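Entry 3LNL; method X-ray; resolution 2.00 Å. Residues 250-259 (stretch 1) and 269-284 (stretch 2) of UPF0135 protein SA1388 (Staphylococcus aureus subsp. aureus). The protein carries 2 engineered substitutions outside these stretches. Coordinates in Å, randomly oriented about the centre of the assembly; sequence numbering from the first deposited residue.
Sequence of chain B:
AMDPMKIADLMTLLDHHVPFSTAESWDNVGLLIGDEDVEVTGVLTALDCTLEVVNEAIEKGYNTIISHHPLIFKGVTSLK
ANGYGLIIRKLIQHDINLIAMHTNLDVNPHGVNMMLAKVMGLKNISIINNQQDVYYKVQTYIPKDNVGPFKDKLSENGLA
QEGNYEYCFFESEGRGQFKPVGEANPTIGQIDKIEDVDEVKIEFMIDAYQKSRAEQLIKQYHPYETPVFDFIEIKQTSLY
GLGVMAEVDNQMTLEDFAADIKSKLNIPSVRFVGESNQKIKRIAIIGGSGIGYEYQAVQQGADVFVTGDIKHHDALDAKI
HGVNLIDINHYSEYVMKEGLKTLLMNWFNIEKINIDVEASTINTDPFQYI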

ATOM      1  N   ASN B 250      -6.699 -47.471  -9.888  1.00 21.15           N
ATOM      2  CA  ASN B 250      -6.758 -48.321  -8.690  1.00 22.78           C
ATOM      3  C   ASN B 250      -6.075 -47.595  -7.535  1.00 21.35           C
ATOM      4  O   ASN B 250      -4.964 -47.209  -7.711  1.00 22.78           O
ATOM      5  N   GLN B 251      -6.766 -47.384  -6.410  1.00 21.91           N
ATOM      6  CA  GLN B 251      -6.182 -46.863  -5.153  1.00 22.21           C
ATOM      7  C   GLN B 251      -4.795 -47.499  -4.939  1.00 21.79           C
ATOM      8  O   GLN B 251      -4.641 -48.708  -5.074  1.00 23.49           O
ATOM      9  N   MET B 252      -3.780 -46.681  -4.674  1.00 20.28           N
ATOM     10  CA  MET B 252      -2.438 -47.171  -4.468  1.00 19.11           C
ATOM     11  C   MET B 252      -1.739 -46.393  -3.354  1.00 17.06           C
ATOM     12  O   MET B 252      -2.285 -45.443  -2.817  1.00 16.35           O
ATOM     13  N   THR B 253      -0.542 -46.816  -2.976  1.00 15.00           N
ATOM     14  CA  THR B 253       0.159 -46.133  -1.884  1.00 13.35           C
ATOM     15  C   THR B 253       0.839 -44.889  -2.449  1.00 12.69           C
ATOM     16  O   THR B 253       1.198 -44.828  -3.619  1.00 12.16           O
ATOM     17  N   LEU B 254       1.005 -43.880  -1.597  1.00 12.69           N
ATOM     18  CA  LEU B 254       1.733 -42.695  -1.937  1.00 11.34           C
ATOM     19  C   LEU B 254       3.113 -42.983  -2.596  1.00 12.47           C
ATOM     20  O   LEU B 254       3.466 -42.353  -3.619  1.00 10.75           O
ATOM     21  N   GLU B 255       3.905 -43.848  -1.994  1.00 12.42           N
ATOM     22  CA  GLU B 255       5.218 -44.123  -2.554  1.00 14.34           C
ATOM     23  C   GLU B 255       5.128 -44.820  -3.899  1.00 13.61           C
ATOM     24  O   GLU B 255       5.903 -44.514  -4.798  1.00 13.29           O
ATOM     25  N   ASP B 256       4.134 -45.670  -4.071  1.00 12.92           N
ATOM     26  CA  ASP B 256       3.953 -46.362  -5.342  1.00 13.59           C
ATOM     27  C   ASP B 256       3.498 -45.393  -6.424  1.00 13.22           C
ATOM     28  O   ASP B 256       3.942 -45.494  -7.566  1.00 12.11           O
ATOM     29  N   PHE B 257       2.604 -44.471  -6.058  1.00 12.45           N
ATOM     30  CA  PHE B 257       2.177 -43.425  -6.968  1.00 12.62           C
ATOM     31  C   PHE B 257       3.344 -42.526  -7.366  1.00 13.02           C
ATOM     32  O   PHE B 257       3.546 -42.269  -8.563  1.00 12.41           O
ATOM     33  N   ALA B 258       4.122 -42.080  -6.385  1.00 11.85           N
ATOM     34  CA  ALA B 258       5.322 -41.307  -6.679  1.00 12.80           C
ATOM     35  C   ALA B 258       6.271 -42.023  -7.666  1.00 12.92           C
ATOM     36  O   ALA B 258       6.760 -41.401  -8.622  1.00 11.81           O
ATOM     37  N   ALA B 259       6.501 -43.312  -7.455  1.00 12.58           N
ATOM     38  CA  ALA B 259       7.401 -44.087  -8.340  1.00 13.53           C
ATOM     39  C   ALA B 259       6.851 -44.214  -9.720  1.00 14.01           C
ATOM     40  O   ALA B 259       7.583 -44.159 -10.725  1.00 14.31           O
ATOM     41  N   SER B 269      14.636 -37.623 -10.364  1.00 13.33           N
ATOM     42  CA  SER B 269      14.470 -37.723  -8.920  1.00 13.27           C
ATOM     43  C   SER B 269      13.101 -37.146  -8.588  1.00 13.43           C
ATOM     44  O   SER B 269      12.724 -36.127  -9.116  1.00 11.74           O
ATOM     45  N   VAL B 270      12.364 -37.839  -7.705  1.00 12.95           N
ATOM     46  CA  VAL B 270      11.120 -37.350  -7.150  1.00 12.61           C
ATOM     47  C   VAL B 270      11.210 -37.402  -5.625  1.00 12.94           C
ATOM     48  O   VAL B 270      11.936 -38.235  -5.086  1.00 13.24           O
ATOM     49  N   ARG B 271      10.518 -36.483  -4.953  1.00 12.83           N
ATOM     50  CA  ARG B 271      10.390 -36.526  -3.502  1.00 12.70           C
ATOM     51  C   ARG B 271       8.943 -36.302  -3.073  1.00 12.38           C
ATOM     52  O   ARG B 271       8.155 -35.569  -3.736  1.00 12.88           O
ATOM     53  N   PHE B 272       8.567 -36.957  -1.976  1.00 11.23           N
ATOM     54  CA  PHE B 272       7.228 -36.869  -1.511  1.00 11.29           C
ATOM     55  C   PHE B 272       7.189 -36.586  -0.039  1.00 11.48           C
ATOM     56  O   PHE B 272       8.174 -36.739   0.660  1.00 11.95           O
ATOM     57  N   VAL B 273       6.054 -36.072   0.385  1.00 11.26           N
ATOM     58  CA  VAL B 273       5.819 -35.748   1.771  1.00 11.77           C
ATOM     59  C   VAL B 273       4.571 -36.470   2.192  1.00 12.57           C
ATOM     60  O   VAL B 273       3.511 -36.281   1.585  1.00 12.19           O
ATOM     61  N   GLY B 274       4.689 -37.272   3.246  1.00 12.16           N
ATOM     62  CA  GLY B 274       3.554 -38.058   3.793  1.00 13.52           C
ATOM     63  C   GLY B 274       4.003 -39.492   4.058  1.00 14.39           C
ATOM     64  O   GLY B 274       5.100 -39.889   3.647  1.00 14.86           O
ATOM     65  N   GLU B 275       3.169 -40.253   4.749  1.00 15.37           N
ATOM     66  CA  GLU B 275       3.470 -41.642   5.088  1.00 17.30           C
ATOM     67  C   GLU B 275       3.545 -42.405   3.752  1.00 15.40           C
ATOM     68  O   GLU B 275       2.688 -42.246   2.875  1.00 15.21           O
ATOM     69  N   SER B 276       4.607 -43.182   3.582  1.00 15.40           N
ATOM     70  CA  SER B 276       4.885 -43.847   2.310  1.00 15.29           C
ATOM     71  C   SER B 276       3.791 -44.856   1.921  1.00 14.14           C
ATOM     72  O   SER B 276       3.547 -45.086   0.737  1.00 13.31           O
ATOM     73  N   ASN B 277       3.109 -45.408   2.925  1.00 13.49           N
ATOM     74  CA  ASN B 277       2.025 -46.370   2.711  1.00 13.58           C
ATOM     75  C   ASN B 277       0.616 -45.739   2.735  1.00 13.78           C
ATOM     76  O   ASN B 277      -0.381 -46.440   2.783  1.00 12.64           O
ATOM     77  N   GLN B 278       0.549 -44.413   2.691  1.00 12.97           N
ATOM     78  CA  GLN B 278      -0.730 -43.713   2.655  1.00 12.89           C
ATOM     79  C   GLN B 278      -1.494 -44.090   1.382  1.00 12.74           C
ATOM     80  O   GLN B 278      -0.929 -44.110   0.286  1.00 12.38           O
ATOM     81  N   LYS B 279      -2.768 -44.414   1.512  1.00 13.03           N
ATOM     82  CA  LYS B 279      -3.564 -44.766   0.360  1.00 14.62           C
ATOM     83  C   LYS B 279      -4.024 -43.508  -0.386  1.00 15.51           C
ATOM     84  O   LYS B 279      -4.565 -42.610   0.233  1.00 17.79           O
ATOM     85  N   ILE B 280      -3.863 -43.518  -1.695  1.00 14.72           N
ATOM     86  CA  ILE B 280      -4.043 -42.383  -2.568  1.00 15.43           C
ATOM     87  C   ILE B 280      -5.101 -42.801  -3.580  1.00 14.40           C
ATOM     88  O   ILE B 280      -4.957 -43.829  -4.199  1.00 14.24           O
ATOM     89  N   LYS B 281      -6.132 -41.993  -3.782  1.00 15.09           N
ATOM     90  CA  LYS B 281      -7.030 -42.195  -4.916  1.00 15.80           C
ATOM     91  C   LYS B 281      -7.202 -40.942  -5.777  1.00 15.62           C
ATOM     92  O   LYS B 281      -7.142 -41.031  -7.023  1.00 15.74           O
ATOM     93  N   ARG B 282      -7.500 -39.821  -5.126  1.00 14.59           N
ATOM     94  CA  ARG B 282      -7.709 -38.561  -5.795  1.00 15.05           C
ATOM     95  C   ARG B 282      -6.461 -37.676  -5.704  1.00 14.37           C
ATOM     96  O   ARG B 282      -5.891 -37.490  -4.640  1.00 15.19           O
ATOM     97  N   ILE B 283      -6.093 -37.099  -6.842  1.00 12.70           N
ATOM     98  CA  ILE B 283      -4.859 -36.400  -7.062  1.00 11.67           C
ATOM     99  C   ILE B 283      -5.154 -34.988  -7.575  1.00 12.33           C
ATOM    100  O   ILE B 283      -5.868 -34.816  -8.535  1.00 11.25           O
ATOM    101  N   ALA B 284      -4.623 -33.963  -6.912  1.00 12.39           N
ATOM    102  CA  ALA B 284      -4.682 -32.606  -7.451  1.00 12.11           C
ATOM    103  C   ALA B 284      -3.305 -32.319  -8.060  1.00 11.95           C
ATOM    104  O   ALA B 284      -2.284 -32.656  -7.445  1.00 13.55           O
TER

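Backbone hydrogen bonds set the frame for the side chains. Met-252 and Ile-280 form an antiparallel hydrogen-bonded pair: Met-252 N donates to Ile-280 O at 3.1 Å, and Ile-280 N donates to Met-252 O at 2.7 Å. Thr-253 and Lys-279 form the next, non-hydrogen-bonded pair. Two more bonds carry the contact into the helix. Leu-254 N donates to Gln-278 O at 2.7 Å, and Glu-255 N donates to Ser-276 O at 3.0 Å. The start of the helix is thereby tied to the type I turn from Glu-275 to Gln-278.

The apolar packing centres on Leu-254, which points toward stretch 2 and is buried. Its chi1 is t and its chi2 is p. Leu-254 CD2 lies 3.8 Å from Phe-272 CD1 and 3.5 Å from Glu-275 O. Leu-254 CB lies 4.0 Å from Ile-280 CG1. Gly-274 borders the same methyl, with its CA 3.8 Å from Leu-254 CD2. A CB at Gly-274 would clash with that methyl, and the backbone angles there call for glycine in any case.

Phe-257 and Ala-258 also point toward stretch 2. Phe-257 has chi1 t. Its CZ approaches Ile-283 CD1 at 3.6 Å, and its CD2 lies 4.3 Å from Ile-280 CG2. Both isoleucines have chi1 m. Ala-258 CB sits 3.9 Å from Phe-272 CD2 and 4.2 Å from Val-270 CG1. Phe-272 has chi1 p, and its ring meets Leu-254, Glu-255 and Ala-258. Val-270 has chi1 t and points toward the helix.

The sheet pairs place their side chains on two faces. Met-252, with chi1 p, shares a face with Ile-280. Thr-253 and Lys-279 share the other, although the end of the lysine leads away. Gln-251, with chi1 and chi2 t, runs alongside: its CD lies 3.8 Å from Lys-279 CB. Its CG is 4.3 Å from Lys-281 CB.

Polar side chains gather near the helix start. Thr-253, with chi1 p, is the N-cap. Its OG1 accepts from Asp-256 N at 3.2 Å, so a free amide of the first turn is satisfied within stretch 1. Thr-253 CB also packs 3.6 Å from Ser-276 O. Glu-255 and Ser-276 both have chi1 p. A water bridges them, donating to Glu-255 OE1 at 2.6 Å and hydrogen-bonding with Ser-276 OG at 3.1 Å. Glu-255 CB, meanwhile, lies 3.8 Å from Phe-272 CZ, so its aliphatic base joins the apolar cluster.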

ATOM      1  CB  ASN B 250      -6.008 -49.636  -8.994  1.00 22.84           C
ATOM      2  CG  ASN B 250      -6.635 -50.408 -10.144  1.00 25.33           C
ATOM      3  OD1 ASN B 250      -7.750 -50.868 -10.017  1.00 25.94           O
ATOM      4  ND2 ASN B 250      -5.937 -50.512 -11.274  1.00 28.66           N
ATOM      5  CB  GLN B 251      -7.126 -47.138  -3.932  1.00 22.50           C
ATOM      6  CG  GLN B 251      -6.854 -46.265  -2.668  1.00 23.37           C
ATOM      7  CD  GLN B 251      -7.704 -46.593  -1.406  1.00 24.82           C
ATOM      8  OE1 GLN B 251      -7.725 -47.731  -0.972  1.00 24.83           O
ATOM      9  NE2 GLN B 251      -8.328 -45.546  -0.764  1.00 23.91           N
ATOM     10  CB  MET B 252      -1.650 -47.090  -5.753  1.00 20.42           C
ATOM     11  CG  MET B 252      -1.449 -45.718  -6.277  1.00 22.24           C
ATOM     12  SD  MET B 252      -1.038 -45.768  -8.061  1.00 30.44           S
ATOM     13  CE  MET B 252       0.586 -46.404  -7.985  1.00 18.53           C
ATOM     14  CB  THR B 253       1.197 -47.041  -1.176  1.00 13.62           C
ATOM     15  OG1 THR B 253       2.277 -47.324  -2.066  1.00 12.42           O
ATOM     16  CG2 THR B 253       0.571 -48.403  -0.639  1.00 13.24           C
ATOM     17  CB  LEU B 254       1.922 -41.812  -0.701  1.00 10.59           C
ATOM     18  CG  LEU B 254       2.622 -40.474  -0.851  1.00 10.69           C
ATOM     19  CD1 LEU B 254       1.987 -39.606  -1.980  1.00 11.99           C
ATOM     20  CD2 LEU B 254       2.580 -39.710   0.522  1.00  8.15           C
ATOM     21  CB  GLU B 255       6.082 -44.935  -1.605  1.00 15.86           C
ATOM     22  CG  GLU B 255       5.713 -46.339  -1.475  1.00 19.80           C
ATOM     23  CD  GLU B 255       6.610 -47.072  -0.474  1.00 26.99           C
ATOM     24  OE1 GLU B 255       6.191 -48.180  -0.056  1.00 29.27           O
ATOM     25  OE2 GLU B 255       7.699 -46.519  -0.118  1.00 25.58           O
ATOM     26  CB  ASP B 256       2.955 -47.511  -5.202  1.00 13.66           C
ATOM     27  CG  ASP B 256       3.547 -48.711  -4.455  1.00 16.03           C
ATOM     28  OD1 ASP B 256       4.748 -48.725  -4.109  1.00 18.64           O
ATOM     29  OD2 ASP B 256       2.802 -49.643  -4.233  1.00 16.71           O
ATOM     30  CB  PHE B 257       1.032 -42.593  -6.393  1.00 12.64           C
ATOM     31  CG  PHE B 257       0.510 -41.578  -7.349  1.00 10.46           C
ATOM     32  CD1 PHE B 257       0.073 -41.960  -8.609  1.00 10.65           C
ATOM     33  CD2 PHE B 257       0.487 -40.231  -7.011  1.00 12.50           C
ATOM     34  CE1 PHE B 257      -0.365 -41.023  -9.529  1.00 10.37           C
ATOM     35  CE2 PHE B 257       0.006 -39.303  -7.903  1.00 11.31           C
ATOM     36  CZ  PHE B 257      -0.433 -39.712  -9.163  1.00 11.43           C
ATOM     37  CB  ALA B 258       6.077 -40.916  -5.379  1.00 12.34           C
ATOM     38  CB  ALA B 259       7.651 -45.478  -7.760  1.00 12.52           C
ATOM     39  CB  SER B 269      15.538 -36.894  -8.205  1.00 14.13           C
ATOM     40  OG  SER B 269      15.306 -36.802  -6.818  1.00 13.91           O
ATOM     41  CB  VAL B 270       9.951 -38.204  -7.722  1.00 14.46           C
ATOM     42  CG1 VAL B 270       8.700 -38.078  -6.917  1.00 14.64           C
ATOM     43  CG2 VAL B 270       9.738 -37.800  -9.237  1.00 10.90           C
ATOM     44  CB  ARG B 271      11.336 -35.499  -2.833  1.00 13.24           C
ATOM     45  CG  ARG B 271      11.160 -34.091  -3.292  1.00 13.04           C
ATOM     46  CD  ARG B 271      12.351 -33.199  -2.933  1.00 13.46           C
ATOM     47  NE  ARG B 271      12.184 -31.844  -3.489  1.00 13.11           N
ATOM     48  CZ  ARG B 271      13.087 -30.871  -3.396  1.00 14.49           C
ATOM     49  NH1 ARG B 271      14.247 -31.083  -2.786  1.00 11.28           N
ATOM     50  NH2 ARG B 271      12.823 -29.656  -3.884  1.00 13.26           N
ATOM     51  CB  PHE B 272       6.405 -38.093  -1.902  1.00 10.65           C
ATOM     52  CG  PHE B 272       6.828 -39.376  -1.254  1.00 12.60           C
ATOM     53  CD1 PHE B 272       6.310 -39.756  -0.031  1.00 13.25           C
ATOM     54  CD2 PHE B 272       7.674 -40.249  -1.913  1.00 11.16           C
ATOM     55  CE1 PHE B 272       6.701 -40.958   0.543  1.00 11.37           C
ATOM     56  CE2 PHE B 272       8.019 -41.461  -1.360  1.00 12.78           C
ATOM     57  CZ  PHE B 272       7.546 -41.799  -0.125  1.00 11.27           C
ATOM     58  CB  VAL B 273       5.621 -34.206   1.976  1.00 11.80           C
ATOM     59  CG1 VAL B 273       5.350 -33.857   3.474  1.00 13.74           C
ATOM     60  CG2 VAL B 273       6.829 -33.434   1.448  1.00 11.11           C
ATOM     61  CB  GLU B 275       2.386 -42.273   6.032  1.00 17.92           C
ATOM     62  CG  GLU B 275       2.043 -41.568   7.415  1.00 22.06           C
ATOM     63  CD  GLU B 275       0.848 -42.251   8.219  1.00 26.62           C
ATOM     64  OE1 GLU B 275       0.021 -43.020   7.630  1.00 26.93           O
ATOM     65  OE2 GLU B 275       0.739 -42.043   9.463  1.00 29.42           O
ATOM     66  CB  SER B 276       6.267 -44.529   2.371  1.00 15.34           C
ATOM     67  OG  SER B 276       6.272 -45.481   3.408  1.00 19.88           O
ATOM     68  CB  ASN B 277       2.110 -47.525   3.739  1.00 13.46           C
ATOM     69  CG  ASN B 277       1.708 -47.091   5.172  1.00 15.32           C
ATOM     70  OD1 ASN B 277       1.300 -45.948   5.408  1.00 18.50           O
ATOM     71  ND2 ASN B 277       1.809 -48.007   6.107  1.00 15.22           N
ATOM     72  CB  GLN B 278      -0.415 -42.202   2.686  1.00 13.92           C
ATOM     73  CG  GLN B 278      -1.603 -41.243   2.747  1.00 17.52           C
ATOM     74  CD  GLN B 278      -2.221 -41.154   4.116  1.00 18.57           C
ATOM     75  OE1 GLN B 278      -1.532 -41.281   5.119  1.00 22.46           O
ATOM     76  NE2 GLN B 278      -3.535 -40.944   4.162  1.00 22.20           N
ATOM     77  CB  LYS B 279      -4.781 -45.503   0.775  1.00 14.20           C
ATOM     78  CG  LYS B 279      -4.487 -46.686   1.658  1.00 17.92           C
ATOM     79  CD  LYS B 279      -4.037 -47.834   0.880  1.00 19.87           C
ATOM     80  CE  LYS B 279      -4.418 -49.153   1.583  1.00 20.95           C
ATOM     81  NZ  LYS B 279      -3.326 -50.080   1.205  1.00 18.54           N
ATOM     82  CB  ILE B 280      -2.697 -42.123  -3.361  1.00 15.06           C
ATOM     83  CG1 ILE B 280      -1.638 -41.471  -2.473  1.00 20.08           C
ATOM     84  CG2 ILE B 280      -2.857 -41.221  -4.537  1.00 18.45           C
ATOM     85  CD1 ILE B 280      -2.200 -40.625  -1.322  1.00 15.53           C
ATOM     86  CB  LYS B 281      -8.386 -42.642  -4.404  1.00 16.22           C
ATOM     87  CG  LYS B 281      -9.427 -42.700  -5.466  1.00 21.56           C
ATOM     88  CD  LYS B 281      -9.189 -43.878  -6.414  1.00 25.51           C
ATOM     89  CE  LYS B 281     -10.326 -43.996  -7.376  1.00 25.43           C
ATOM     90  NZ  LYS B 281      -9.947 -44.992  -8.366  1.00 26.85           N
ATOM     91  CB  ARG B 282      -8.934 -37.838  -5.220  1.00 15.46           C
ATOM     92  CG  ARG B 282     -10.149 -38.716  -5.163  1.00 19.43           C
ATOM     93  CD  ARG B 282     -11.370 -38.011  -4.580  1.00 23.61           C
ATOM     94  NE  ARG B 282     -11.750 -36.935  -5.481  1.00 27.68           N
ATOM     95  CZ  ARG B 282     -12.607 -35.973  -5.179  1.00 32.18           C
ATOM     96  NH1 ARG B 282     -13.185 -35.937  -3.978  1.00 33.20           N
ATOM     97  NH2 ARG B 282     -12.893 -35.047  -6.092  1.00 33.37           N
ATOM     98  CB  ILE B 283      -4.055 -37.199  -8.100  1.00 11.43           C
ATOM     99  CG1 ILE B 283      -3.782 -38.642  -7.510  1.00 14.49           C
ATOM    100  CG2 ILE B 283      -2.708 -36.511  -8.407  1.00 10.89           C
ATOM    101  CD1 ILE B 283      -3.956 -39.670  -8.476  1.00 17.75           C
ATOM    102  CB  ALA B 284      -4.996 -31.615  -6.338  1.00 10.97           C
TER
HETATM  103  O   HOH W   1       5.213 -48.190   2.318  1.00 27.65           O